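Local coordinates for protein polyketide synthase PksJ (Bacillus subtilis subsp. subtilis, PDB 4J1Q) that probably reduces alpha- and beta-keto groups of polyketide intermediates stereoselectively, with NADPH as hydride donor, as the ketoreductase domain of the bacillaene assembly line, at residues Pro28-Gln33 with Gln171-Ala176; Glu363-Leu368 with Lys372-Ser377. All blocks are in the same frame, centred on the assembly; numbering follows the deposited sequence.

Contact 1 (Pro28-Gln33 with Gln171-Ala176)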
# COMPACT_ATOMS: atom_id res chain seq x y z
N PRO A 28 -10.23 5.08 5.73
CA PRO A 28 -10.08 6.30 4.89
C PRO A 28 -11.43 6.81 4.37
O PRO A 28 -12.28 6.00 4.03
CB PRO A 28 -9.26 5.79 3.70
CG PRO A 28 -9.62 4.34 3.60
CD PRO A 28 -9.74 3.87 5.03
N VAL A 29 -11.63 8.13 4.29
CA VAL A 29 -12.91 8.68 3.82
C VAL A 29 -12.71 9.87 2.86
O VAL A 29 -11.82 10.69 3.05
CB VAL A 29 -13.82 9.10 4.99
CG1 VAL A 29 -15.21 9.43 4.48
CG2 VAL A 29 -13.92 7.97 6.01
N TRP A 30 -13.50 9.90 1.81
CA TRP A 30 -13.66 11.10 1.01
C TRP A 30 -14.68 12.02 1.62
O TRP A 30 -15.86 11.69 1.67
CB TRP A 30 -14.09 10.72 -0.38
CG TRP A 30 -13.02 9.98 -1.11
CD1 TRP A 30 -13.02 8.64 -1.49
CD2 TRP A 30 -11.70 10.50 -1.54
NE1 TRP A 30 -11.87 8.34 -2.18
CE2 TRP A 30 -11.04 9.40 -2.22
CE3 TRP A 30 -11.07 11.73 -1.45
CZ2 TRP A 30 -9.77 9.53 -2.75
CZ3 TRP A 30 -9.81 11.86 -2.02
CH2 TRP A 30 -9.18 10.80 -2.66
N GLU A 31 -14.21 13.17 2.11
CA GLU A 31 -15.08 14.16 2.75
C GLU A 31 -15.13 15.46 1.96
O GLU A 31 -14.17 15.80 1.27
CB GLU A 31 -14.58 14.47 4.16
CG GLU A 31 -14.67 13.30 5.12
CD GLU A 31 -13.74 13.46 6.30
OE1 GLU A 31 -12.64 14.06 6.12
OE2 GLU A 31 -14.10 12.96 7.39
N LYS A 32 -16.19 16.23 2.15
CA LYS A 32 -16.16 17.65 1.81
C LYS A 32 -15.53 18.44 2.95
O LYS A 32 -15.99 18.38 4.09
CB LYS A 32 -17.56 18.16 1.52
CG LYS A 32 -18.10 17.77 0.16
CD LYS A 32 -19.27 18.66 -0.22
CE LYS A 32 -19.89 18.25 -1.55
NZ LYS A 32 -21.35 18.52 -1.53
N GLN A 33 -14.45 19.14 2.65
CA GLN A 33 -13.68 19.81 3.69
C GLN A 33 -12.88 21.00 3.14
O GLN A 33 -11.66 20.90 2.95
CB GLN A 33 -12.75 18.81 4.39
CG GLN A 33 -11.67 19.44 5.24
CD GLN A 33 -10.83 18.40 5.96
OE1 GLN A 33 -11.15 17.20 5.95
NE2 GLN A 33 -9.75 18.85 6.60
N GLN A 171 -4.63 14.69 -0.56
CA GLN A 171 -5.31 13.83 -1.50
C GLN A 171 -6.68 14.38 -1.81
O GLN A 171 -7.50 14.62 -0.92
CB GLN A 171 -5.40 12.41 -0.99
CG GLN A 171 -4.03 11.79 -0.79
CD GLN A 171 -4.10 10.48 -0.05
OE1 GLN A 171 -4.25 10.45 1.18
NE2 GLN A 171 -4.10 9.39 -0.80
N ILE A 172 -6.92 14.61 -3.09
CA ILE A 172 -8.05 15.39 -3.53
C ILE A 172 -8.75 14.63 -4.65
O ILE A 172 -8.11 13.92 -5.42
CB ILE A 172 -7.62 16.82 -3.93
CG1 ILE A 172 -7.18 17.58 -2.67
CG2 ILE A 172 -8.78 17.57 -4.58
CD1 ILE A 172 -6.31 18.79 -2.92
N ARG A 173 -10.07 14.66 -4.64
CA ARG A 173 -10.86 13.92 -5.59
C ARG A 173 -11.92 14.81 -6.29
O ARG A 173 -12.74 15.43 -5.63
CB ARG A 173 -11.54 12.76 -4.90
CG ARG A 173 -12.09 11.74 -5.88
CD ARG A 173 -11.95 10.35 -5.30
NE ARG A 173 -12.91 9.44 -5.90
CZ ARG A 173 -12.67 8.16 -6.18
NH1 ARG A 173 -13.62 7.41 -6.72
NH2 ARG A 173 -11.48 7.63 -5.90
N TYR A 174 -11.91 14.79 -7.62
CA TYR A 174 -12.96 15.42 -8.41
C TYR A 174 -13.71 14.39 -9.23
O TYR A 174 -13.10 13.71 -10.06
CB TYR A 174 -12.38 16.48 -9.34
CG TYR A 174 -11.69 17.62 -8.63
CD1 TYR A 174 -12.43 18.59 -7.94
CD2 TYR A 174 -10.31 17.75 -8.64
CE1 TYR A 174 -11.81 19.65 -7.31
CE2 TYR A 174 -9.67 18.78 -7.98
CZ TYR A 174 -10.43 19.74 -7.33
OH TYR A 174 -9.81 20.80 -6.70
N GLU A 175 -14.99 14.20 -8.91
CA GLU A 175 -15.88 13.38 -9.72
C GLU A 175 -17.32 13.88 -9.45
O GLU A 175 -17.65 14.21 -8.32
CB GLU A 175 -15.78 11.92 -9.28
CG GLU A 175 -16.39 11.65 -7.94
CD GLU A 175 -16.21 10.21 -7.50
OE1 GLU A 175 -16.60 9.30 -8.27
OE2 GLU A 175 -15.74 9.98 -6.36
N ALA A 176 -18.12 14.02 -10.50
CA ALA A 176 -19.54 14.43 -10.37
C ALA A 176 -19.75 15.80 -9.69
O ALA A 176 -20.62 15.95 -8.81
CB ALA A 176 -20.35 13.35 -9.65

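Contact 2 (Glu363-Leu368 with Lys372-Ser377)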
# COMPACT_ATOMS: atom_id res chain seq x y z
N GLU A 363 -9.23 -1.63 -3.44
CA GLU A 363 -10.47 -1.10 -4.00
C GLU A 363 -10.66 -1.58 -5.44
O GLU A 363 -11.77 -1.93 -5.84
CB GLU A 363 -10.53 0.43 -3.93
CG GLU A 363 -11.91 1.00 -4.20
CD GLU A 363 -12.91 0.77 -3.06
OE1 GLU A 363 -12.99 1.63 -2.16
OE2 GLU A 363 -13.64 -0.25 -3.09
N TYR A 364 -9.57 -1.59 -6.20
CA TYR A 364 -9.63 -2.00 -7.59
C TYR A 364 -10.05 -3.47 -7.74
O TYR A 364 -10.82 -3.81 -8.63
CB TYR A 364 -8.30 -1.73 -8.27
CG TYR A 364 -8.05 -2.56 -9.49
CD1 TYR A 364 -8.65 -2.24 -10.71
CD2 TYR A 364 -7.18 -3.63 -9.45
CE1 TYR A 364 -8.41 -3.00 -11.85
CE2 TYR A 364 -6.93 -4.40 -10.57
CZ TYR A 364 -7.54 -4.08 -11.76
OH TYR A 364 -7.23 -4.84 -12.87
N ARG A 365 -9.58 -4.32 -6.83
CA ARG A 365 -10.00 -5.71 -6.84
C ARG A 365 -11.48 -5.88 -6.49
O ARG A 365 -12.18 -6.68 -7.13
CB ARG A 365 -9.11 -6.59 -5.95
CG ARG A 365 -8.90 -7.98 -6.52
CD ARG A 365 -8.01 -8.83 -5.63
NE ARG A 365 -8.79 -9.66 -4.72
CZ ARG A 365 -9.28 -10.86 -5.02
NH1 ARG A 365 -9.05 -11.42 -6.21
NH2 ARG A 365 -10.00 -11.50 -4.12
N ARG A 366 -11.98 -5.11 -5.53
CA ARG A 366 -13.39 -5.21 -5.13
C ARG A 366 -14.32 -4.93 -6.31
O ARG A 366 -15.32 -5.60 -6.50
CB ARG A 366 -13.72 -4.27 -3.97
CG ARG A 366 -12.91 -4.53 -2.73
CD ARG A 366 -13.70 -4.24 -1.48
NE ARG A 366 -13.19 -5.02 -0.35
CZ ARG A 366 -13.47 -4.77 0.93
NH1 ARG A 366 -14.29 -3.78 1.24
NH2 ARG A 366 -12.94 -5.51 1.90
N SER A 367 -13.98 -3.91 -7.08
CA SER A 367 -14.75 -3.51 -8.25
C SER A 367 -14.79 -4.67 -9.22
O SER A 367 -15.83 -4.99 -9.80
CB SER A 367 -14.11 -2.27 -8.89
OG SER A 367 -14.65 -1.97 -10.16
N LEU A 368 -13.65 -5.33 -9.38
CA LEU A 368 -13.55 -6.48 -10.25
C LEU A 368 -14.45 -7.60 -9.78
O LEU A 368 -15.09 -8.28 -10.58
CB LEU A 368 -12.11 -6.96 -10.32
CG LEU A 368 -11.26 -6.28 -11.40
CD1 LEU A 368 -9.80 -6.70 -11.26
CD2 LEU A 368 -11.81 -6.64 -12.78
N LYS A 372 -17.74 -9.64 -10.93
CA LYS A 372 -17.86 -11.08 -10.76
C LYS A 372 -16.60 -11.79 -11.23
O LYS A 372 -16.47 -13.01 -11.11
CB LYS A 372 -19.08 -11.61 -11.51
CG LYS A 372 -19.27 -13.12 -11.41
CD LYS A 372 -20.47 -13.59 -12.22
CE LYS A 372 -20.40 -15.10 -12.46
NZ LYS A 372 -21.73 -15.70 -12.75
N LYS A 373 -15.65 -11.00 -11.73
CA LYS A 373 -14.40 -11.51 -12.29
C LYS A 373 -13.46 -12.08 -11.24
O LYS A 373 -12.73 -13.02 -11.51
CB LYS A 373 -13.70 -10.43 -13.12
CG LYS A 373 -14.49 -10.03 -14.35
CD LYS A 373 -13.77 -9.01 -15.21
CE LYS A 373 -14.56 -8.79 -16.50
NZ LYS A 373 -13.80 -8.03 -17.52
N ARG A 374 -13.50 -11.51 -10.04
CA ARG A 374 -12.65 -11.99 -8.94
C ARG A 374 -13.46 -12.51 -7.77
O ARG A 374 -14.54 -12.02 -7.48
CB ARG A 374 -11.69 -10.88 -8.48
CG ARG A 374 -10.26 -11.07 -8.95
CD ARG A 374 -10.12 -10.68 -10.41
NE ARG A 374 -8.79 -10.97 -10.92
CZ ARG A 374 -8.35 -10.59 -12.12
NH1 ARG A 374 -9.17 -9.98 -12.96
NH2 ARG A 374 -7.11 -10.86 -12.49
N PHE A 375 -12.90 -13.48 -7.05
CA PHE A 375 -13.62 -14.16 -5.97
C PHE A 375 -13.06 -13.78 -4.60
O PHE A 375 -11.84 -13.80 -4.39
CB PHE A 375 -13.54 -15.67 -6.15
CG PHE A 375 -14.28 -16.19 -7.36
CD1 PHE A 375 -15.11 -15.35 -8.09
CD2 PHE A 375 -14.20 -17.53 -7.71
CE1 PHE A 375 -15.84 -15.83 -9.17
CE2 PHE A 375 -14.96 -18.03 -8.76
CZ PHE A 375 -15.77 -17.18 -9.50
N GLY A 376 -13.96 -13.47 -3.67
CA GLY A 376 -13.61 -13.28 -2.26
C GLY A 376 -13.29 -11.84 -1.84
O GLY A 376 -12.98 -10.99 -2.69
N SER A 377 -13.36 -11.57 -0.54
CA SER A 377 -13.24 -10.20 -0.06
C SER A 377 -11.78 -9.73 0.04
O SER A 377 -10.91 -10.48 0.48
CB SER A 377 -13.94 -10.06 1.30
OG SER A 377 -13.09 -10.50 2.33

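Contact 1 (Pro28-Gln33 with Gln171-Ala176)
A CH-pi contact between W30 and R173 joins strand 22-31 to strand 171-175, two strands that are not neighbours but are separated by strand 178-186, to which both are hydrogen-bonded: V29 and E31 with G183 and V181, Q171 with K182. The short segments 28-31 and 171-175 cross at -54°, their axes 8.4 Å apart at the closest, and no hydrogen bond links them directly. The aliphatic part of R173 lies against the indole between the two strands. CD of R173 sits over one face of the indole, 3.5 Å from the centroid of the six-membered ring of W30, and CB of R173 lies 3.5 Å from CZ3 of W30 farther along the same ring system. With CG anti to the backbone N (chi1 -165°) and a bend at chi2, the arginine chain runs across the tryptophan at about a right angle. The ring rim also reaches the backbone: CZ3 of W30 comes 3.8 Å from O of Q171, which lies near the ring plane. Beyond the indole the guanidinium is held by two acids. NE of R173 donates to OE2 of E175 at 2.9 Å, nearly straight at 163°, and NH1 adds a weak bond to the same oxygen. NH2 forms a salt bridge with E146 of strand 140-147, so the two acids fix the rotation of the group and probably offset its charge. Such CH-pi packing between second-neighbour strands is consistent here with the truncated Rossmann-like structural subdomain of polyketide ketoreductases.

Contact 2 (Glu363-Leu368 with Lys372-Ser377)
R365 and R374 cross at about a right angle where the chain leaves helix 349-370 through a Schellman motif, with K372, at positive phi, the first residue to leave helical backbone angles. The two guanidinium planes stand 90° apart, and the aliphatic part of R374 lies beside the polar end of R365: CB of R374 is 3.5 Å from NH1 of R365. A bend at chi3 (95°) turns the R365 guanidinium to the returning loop, where NH2 of R365 donates to O of F375 at 3.0 Å. This oxygen lies near the guanidinium plane, although the donor stands above the carbonyl plane. The remaining nitrogens of R365 are engaged elsewhere, NE by T378 and NH1 by D322 in a salt bridge. D322, outside both segments, also lies at long, weak ion-pair range of R374, and probably eases the proximity of the two positive groups. L368 runs alongside R374, pointing the same way, with CD1 of L368 3.7 Å from NH1 of R374; its other methyl, CD2, meets CD of K373 at 3.9 Å. At the helix end, N of K373 donates to O of L368 at 3.0 Å, bent to 138° at the hydrogen.

From the N terminus, the chain first lays down strand 22-31, and contact 1 closes only when strand 171-175 arrives, enclosing 137 intervening residues with the helices and strands of the N-terminal part. The chain then turns back through strand 178-186 and runs on through the NADPH-binding part to helix 349-370, where contact 2 opens. That contact spans just three residues, the last of the helix and the start of the loop. The two contacts are therefore in series, neither nested nor crossed. Their centres lie 22 Å apart and their nearest atoms about 7 Å, without touching: contact 1 is a long-range tie between strands, contact 2 a local one, where the loop leading to strand 377-383 folds back on the helix end.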